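Local coordinates for probable E3 ubiquitin-protein ligase HERC1 (Homo sapiens, PDB 4QT6) that is a probable E3 ubiquitin-protein ligase whose SPRY domain may serve in protein recognition, at residues 73-78 with 139-144. Sequence-based numbering, arbitrary orientation. Where two conformers were deposited one is given.
Sequences SDMWLY and CVMFYS. With ARF (formamide), chain C; ARF (formamide), chain B; ARF (formamide), chain G.
Met-75 and Leu-77 pack against Cys-139 and Met-141 in the SPRY beta-sandwich, on the face of the six-stranded sheet turned away from the other sheet; Val-140 and Phe-142, which touch strands 17-20 and 150-154, and Tyr-78, stacked with Phe-117, mark the inner face. Strands 75-79 and 137-142 belong to the same sheet but are not neighbours: strand 55-60 runs between them and pairs with both. Their segment axes accordingly stay 8.4 Å apart at closest, and the sheet's twist turns their N-to-C directions 70° apart, so side chains alone bridge the gap. All four touching residues are buried. Leu-77, its CG anti to the carbonyl carbon (chi1 -63°), sends its two methyls to different partners: CD2 lies 4.0 Å from SG of Cys-139, and CD1, in the Met-141 conformer given, 4.2 Å from CE of Met-141. Met-75 and Met-141 are selenomethionines, the sulfur replaced by selenium for the experiment. SE of Met-75 sits 4.3 Å from CG of Met-141 and 4.5 Å from SG of Cys-139, distances that indicate loose apolar contact. Beyond the strand, Tyr-143 receives CE of that Met-141 conformer at its ring edge, in plane, while His-69 stacks on the ring. The Tyr-143 hydroxyl hydrogen-bonds with NE of Arg-79 and gives its proton to a formamide O 2.6 Å from OH, in a pocket that Asn-52 and Glu-53 help to line. A phenylalanine in place of Tyr-143 would probably leave Arg-79 NE and the formamide oxygen without their hydroxyl partner. A second formamide is instead the donor, its N 2.9 Å from Tyr-78 OH with an N-H...O angle of 167°.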
ATOM      1  N   SER A  73      -1.689  -6.329  11.975  1.00 20.44           N
ATOM      2  CA  SER A  73      -3.077  -5.858  12.018  1.00 21.15           C
ATOM      3  C   SER A  73      -3.149  -4.329  11.978  1.00 21.47           C
ATOM      4  O   SER A  73      -4.243  -3.762  12.023  1.00 22.54           O
ATOM      5  CB  SER A  73      -3.763  -6.399  13.284  1.00 22.12           C
ATOM      6  OG  SER A  73      -3.924  -7.815  13.168  1.00 24.41           O
ATOM      7  N   ASP A  74      -1.993  -3.665  11.871  1.00 20.49           N
ATOM      8  CA  ASP A  74      -1.976  -2.206  11.707  1.00 20.78           C
ATOM      9  C   ASP A  74      -2.228  -1.814  10.261  1.00 19.06           C
ATOM     10  O   ASP A  74      -2.702  -0.692  10.007  1.00 19.31           O
ATOM     11  CB  ASP A  74      -0.648  -1.612  12.172  1.00 21.71           C
ATOM     12  CG  ASP A  74      -0.513  -1.592  13.674  1.00 24.80           C
ATOM     13  OD1 ASP A  74      -1.554  -1.538  14.380  1.00 27.36           O
ATOM     14  OD2 ASP A  74       0.644  -1.607  14.134  1.00 28.77           O
HETATM   15  N   MSE A  75      -1.925  -2.724   9.348  1.00 18.11           N
HETATM   16  CA  MSE A  75      -2.005  -2.481   7.901  1.00 17.90           C
HETATM   17  C   MSE A  75      -2.893  -3.493   7.223  1.00 18.18           C
HETATM   18  O   MSE A  75      -3.110  -4.615   7.713  1.00 17.92           O
HETATM   19  CB  MSE A  75      -0.618  -2.507   7.253  1.00 18.82           C
HETATM   20  CG  MSE A  75       0.371  -1.650   8.034  1.00 19.06           C
HETATM   21 SE   MSE A  75       2.103  -1.638   7.070  1.00 22.99          SE
HETATM   22  CE  MSE A  75       2.725   0.072   7.785  1.00 22.07           C
ATOM     23  N   TRP A  76      -3.409  -3.100   6.085  1.00 17.34           N
ATOM     24  CA  TRP A  76      -4.149  -3.960   5.176  1.00 18.11           C
ATOM     25  C   TRP A  76      -3.382  -3.895   3.866  1.00 18.70           C
ATOM     26  O   TRP A  76      -3.281  -2.822   3.243  1.00 17.98           O
ATOM     27  CB  TRP A  76      -5.570  -3.428   4.961  1.00 17.64           C
ATOM     28  CG  TRP A  76      -6.570  -3.676   6.062  1.00 18.22           C
ATOM     29  CD1 TRP A  76      -7.564  -4.618   6.046  1.00 19.34           C
ATOM     30  CD2 TRP A  76      -6.725  -2.956   7.289  1.00 18.64           C
ATOM     31  NE1 TRP A  76      -8.290  -4.552   7.190  1.00 19.62           N
ATOM     32  CE2 TRP A  76      -7.827  -3.533   7.971  1.00 19.04           C
ATOM     33  CE3 TRP A  76      -6.031  -1.912   7.904  1.00 18.99           C
ATOM     34  CZ2 TRP A  76      -8.242  -3.082   9.216  1.00 19.57           C
ATOM     35  CZ3 TRP A  76      -6.461  -1.462   9.144  1.00 19.58           C
ATOM     36  CH2 TRP A  76      -7.568  -2.039   9.778  1.00 19.55           C
ATOM     37  N   LEU A  77      -2.800  -5.012   3.443  1.00 18.13           N
ATOM     38  CA  LEU A  77      -1.770  -4.974   2.416  1.00 18.01           C
ATOM     39  C   LEU A  77      -2.032  -5.912   1.262  1.00 18.67           C
ATOM     40  O   LEU A  77      -2.621  -6.988   1.421  1.00 19.80           O
ATOM     41  CB  LEU A  77      -0.411  -5.294   3.019  1.00 18.83           C
ATOM     42  CG  LEU A  77       0.104  -4.322   4.058  1.00 18.61           C
ATOM     43  CD1 LEU A  77       1.350  -4.874   4.743  1.00 19.12           C
ATOM     44  CD2 LEU A  77       0.384  -2.957   3.435  1.00 18.84           C
ATOM     45  N   TYR A  78      -1.521  -5.516   0.106  1.00 18.11           N
ATOM     46  CA  TYR A  78      -1.672  -6.211  -1.166  1.00 19.13           C
ATOM     47  C   TYR A  78      -0.262  -6.327  -1.761  1.00 20.61           C
ATOM     48  O   TYR A  78       0.446  -5.333  -1.993  1.00 20.48           O
ATOM     49  CB  TYR A  78      -2.676  -5.426  -2.043  1.00 18.20           C
ATOM     50  CG  TYR A  78      -2.913  -5.829  -3.472  1.00 18.97           C
ATOM     51  CD1 TYR A  78      -2.842  -7.158  -3.869  1.00 19.36           C
ATOM     52  CD2 TYR A  78      -3.333  -4.883  -4.418  1.00 19.30           C
ATOM     53  CE1 TYR A  78      -3.076  -7.510  -5.194  1.00 20.89           C
ATOM     54  CE2 TYR A  78      -3.584  -5.233  -5.735  1.00 21.12           C
ATOM     55  CZ  TYR A  78      -3.471  -6.557  -6.112  1.00 21.08           C
ATOM     56  OH  TYR A  78      -3.714  -6.886  -7.439  1.00 21.98           O
ATOM     57  N   CYS A 139      -0.672   3.656   2.239  1.00 14.86           N
ATOM     58  CA  CYS A 139       0.690   3.243   2.608  1.00 15.59           C
ATOM     59  C   CYS A 139       1.317   2.290   1.642  1.00 15.45           C
ATOM     60  O   CYS A 139       0.651   1.640   0.864  1.00 15.57           O
ATOM     61  CB  CYS A 139       0.727   2.594   3.987  1.00 16.76           C
ATOM     62  SG  CYS A 139       0.000   0.959   4.085  1.00 17.37           S
ATOM     63  N   VAL A 140       2.633   2.213   1.753  1.00 15.53           N
ATOM     64  CA  VAL A 140       3.471   1.293   1.009  1.00 16.67           C
ATOM     65  C   VAL A 140       4.402   0.680   2.033  1.00 17.50           C
ATOM     66  O   VAL A 140       4.863   1.373   2.946  1.00 17.69           O
ATOM     67  CB  VAL A 140       4.264   2.057  -0.072  1.00 17.62           C
ATOM     68  CG1 VAL A 140       5.268   1.156  -0.755  1.00 17.91           C
ATOM     69  CG2 VAL A 140       3.307   2.675  -1.077  1.00 16.28           C
HETATM   70  N   MSE A 141       4.667  -0.618   1.895  0.65 17.91           N
HETATM   71  CA  MSE A 141       5.627  -1.317   2.762  0.65 19.38           C
HETATM   72  C   MSE A 141       6.562  -2.104   1.876  1.00 19.37           C
HETATM   73  O   MSE A 141       6.127  -2.633   0.857  1.00 20.63           O
HETATM   74  CB  MSE A 141       4.804  -2.213   3.695  0.65 21.14           C
HETATM   75  CG  MSE A 141       5.550  -2.931   4.816  0.65 22.68           C
HETATM   76 SE   MSE A 141       6.343  -4.653   4.250  0.65 27.09          SE
HETATM   77  CE  MSE A 141       5.095  -5.234   2.850  0.65 28.00           C
ATOM     78  N   PHE A 142       7.835  -2.184   2.258  1.00 19.11           N
ATOM     79  CA  PHE A 142       8.809  -2.996   1.554  1.00 19.45           C
ATOM     80  C   PHE A 142       9.375  -4.054   2.494  1.00 19.81           C
ATOM     81  O   PHE A 142       9.848  -3.716   3.580  1.00 20.49           O
ATOM     82  CB  PHE A 142       9.944  -2.112   1.053  1.00 18.74           C
ATOM     83  CG  PHE A 142       9.499  -0.956   0.198  1.00 18.83           C
ATOM     84  CD1 PHE A 142       9.026  -1.160  -1.102  1.00 18.18           C
ATOM     85  CD2 PHE A 142       9.594   0.349   0.684  1.00 18.11           C
ATOM     86  CE1 PHE A 142       8.629  -0.088  -1.878  1.00 18.43           C
ATOM     87  CE2 PHE A 142       9.194   1.434  -0.101  1.00 17.89           C
ATOM     88  CZ  PHE A 142       8.707   1.203  -1.370  1.00 18.04           C
ATOM     89  N   TYR A 143       9.310  -5.317   2.077  1.00 21.70           N
ATOM     90  CA  TYR A 143       9.841  -6.421   2.897  1.00 22.65           C
ATOM     91  C   TYR A 143      11.171  -6.927   2.405  1.00 24.04           C
ATOM     92  O   TYR A 143      11.743  -7.858   3.004  1.00 25.60           O
ATOM     93  CB  TYR A 143       8.839  -7.573   3.047  1.00 22.50           C
ATOM     94  CG  TYR A 143       8.352  -8.171   1.756  1.00 22.81           C
ATOM     95  CD1 TYR A 143       9.095  -9.130   1.088  1.00 22.61           C
ATOM     96  CD2 TYR A 143       7.150  -7.773   1.191  1.00 22.42           C
ATOM     97  CE1 TYR A 143       8.664  -9.662  -0.098  1.00 22.58           C
ATOM     98  CE2 TYR A 143       6.697  -8.316   0.000  1.00 21.87           C
ATOM     99  CZ  TYR A 143       7.443  -9.283  -0.629  1.00 22.00           C
ATOM    100  OH  TYR A 143       6.986  -9.828  -1.794  1.00 21.40           O
ATOM    101  N   SER A 144      11.669  -6.336   1.327  1.00 24.59           N
ATOM    102  CA  SER A 144      13.020  -6.589   0.885  1.00 26.05           C
ATOM    103  C   SER A 144      14.041  -6.015   1.858  1.00 28.24           C
ATOM    104  O   SER A 144      13.758  -5.089   2.632  1.00 26.71           O
ATOM    105  CB  SER A 144      13.210  -5.999  -0.509  1.00 27.41           C
ATOM    106  OG  SER A 144      12.779  -4.651  -0.524  1.00 26.06           O
TER
HETATM  107  N   ARF C2202      -6.461  -6.453  -8.255  0.50 24.39           N
HETATM  108  C   ARF C2202      -7.253  -7.271  -8.959  0.50 25.80           C
HETATM  109  O   ARF C2202      -6.842  -8.378  -9.282  0.50 25.66           O
HETATM  110  N   ARF B2201       9.769 -11.783  -4.129  1.00 29.08           N
HETATM  111  C   ARF B2201       9.026 -12.507  -3.294  1.00 29.52           C
HETATM  112  O   ARF B2201       8.235 -11.970  -2.534  1.00 27.79           O
HETATM  113  N   ARF G2206      12.837  -8.332  -3.442  1.00 44.92           N
HETATM  114  C   ARF G2206      12.233  -9.280  -2.713  1.00 47.26           C
HETATM  115  O   ARF G2206      12.563  -9.464  -1.549  1.00 48.26           O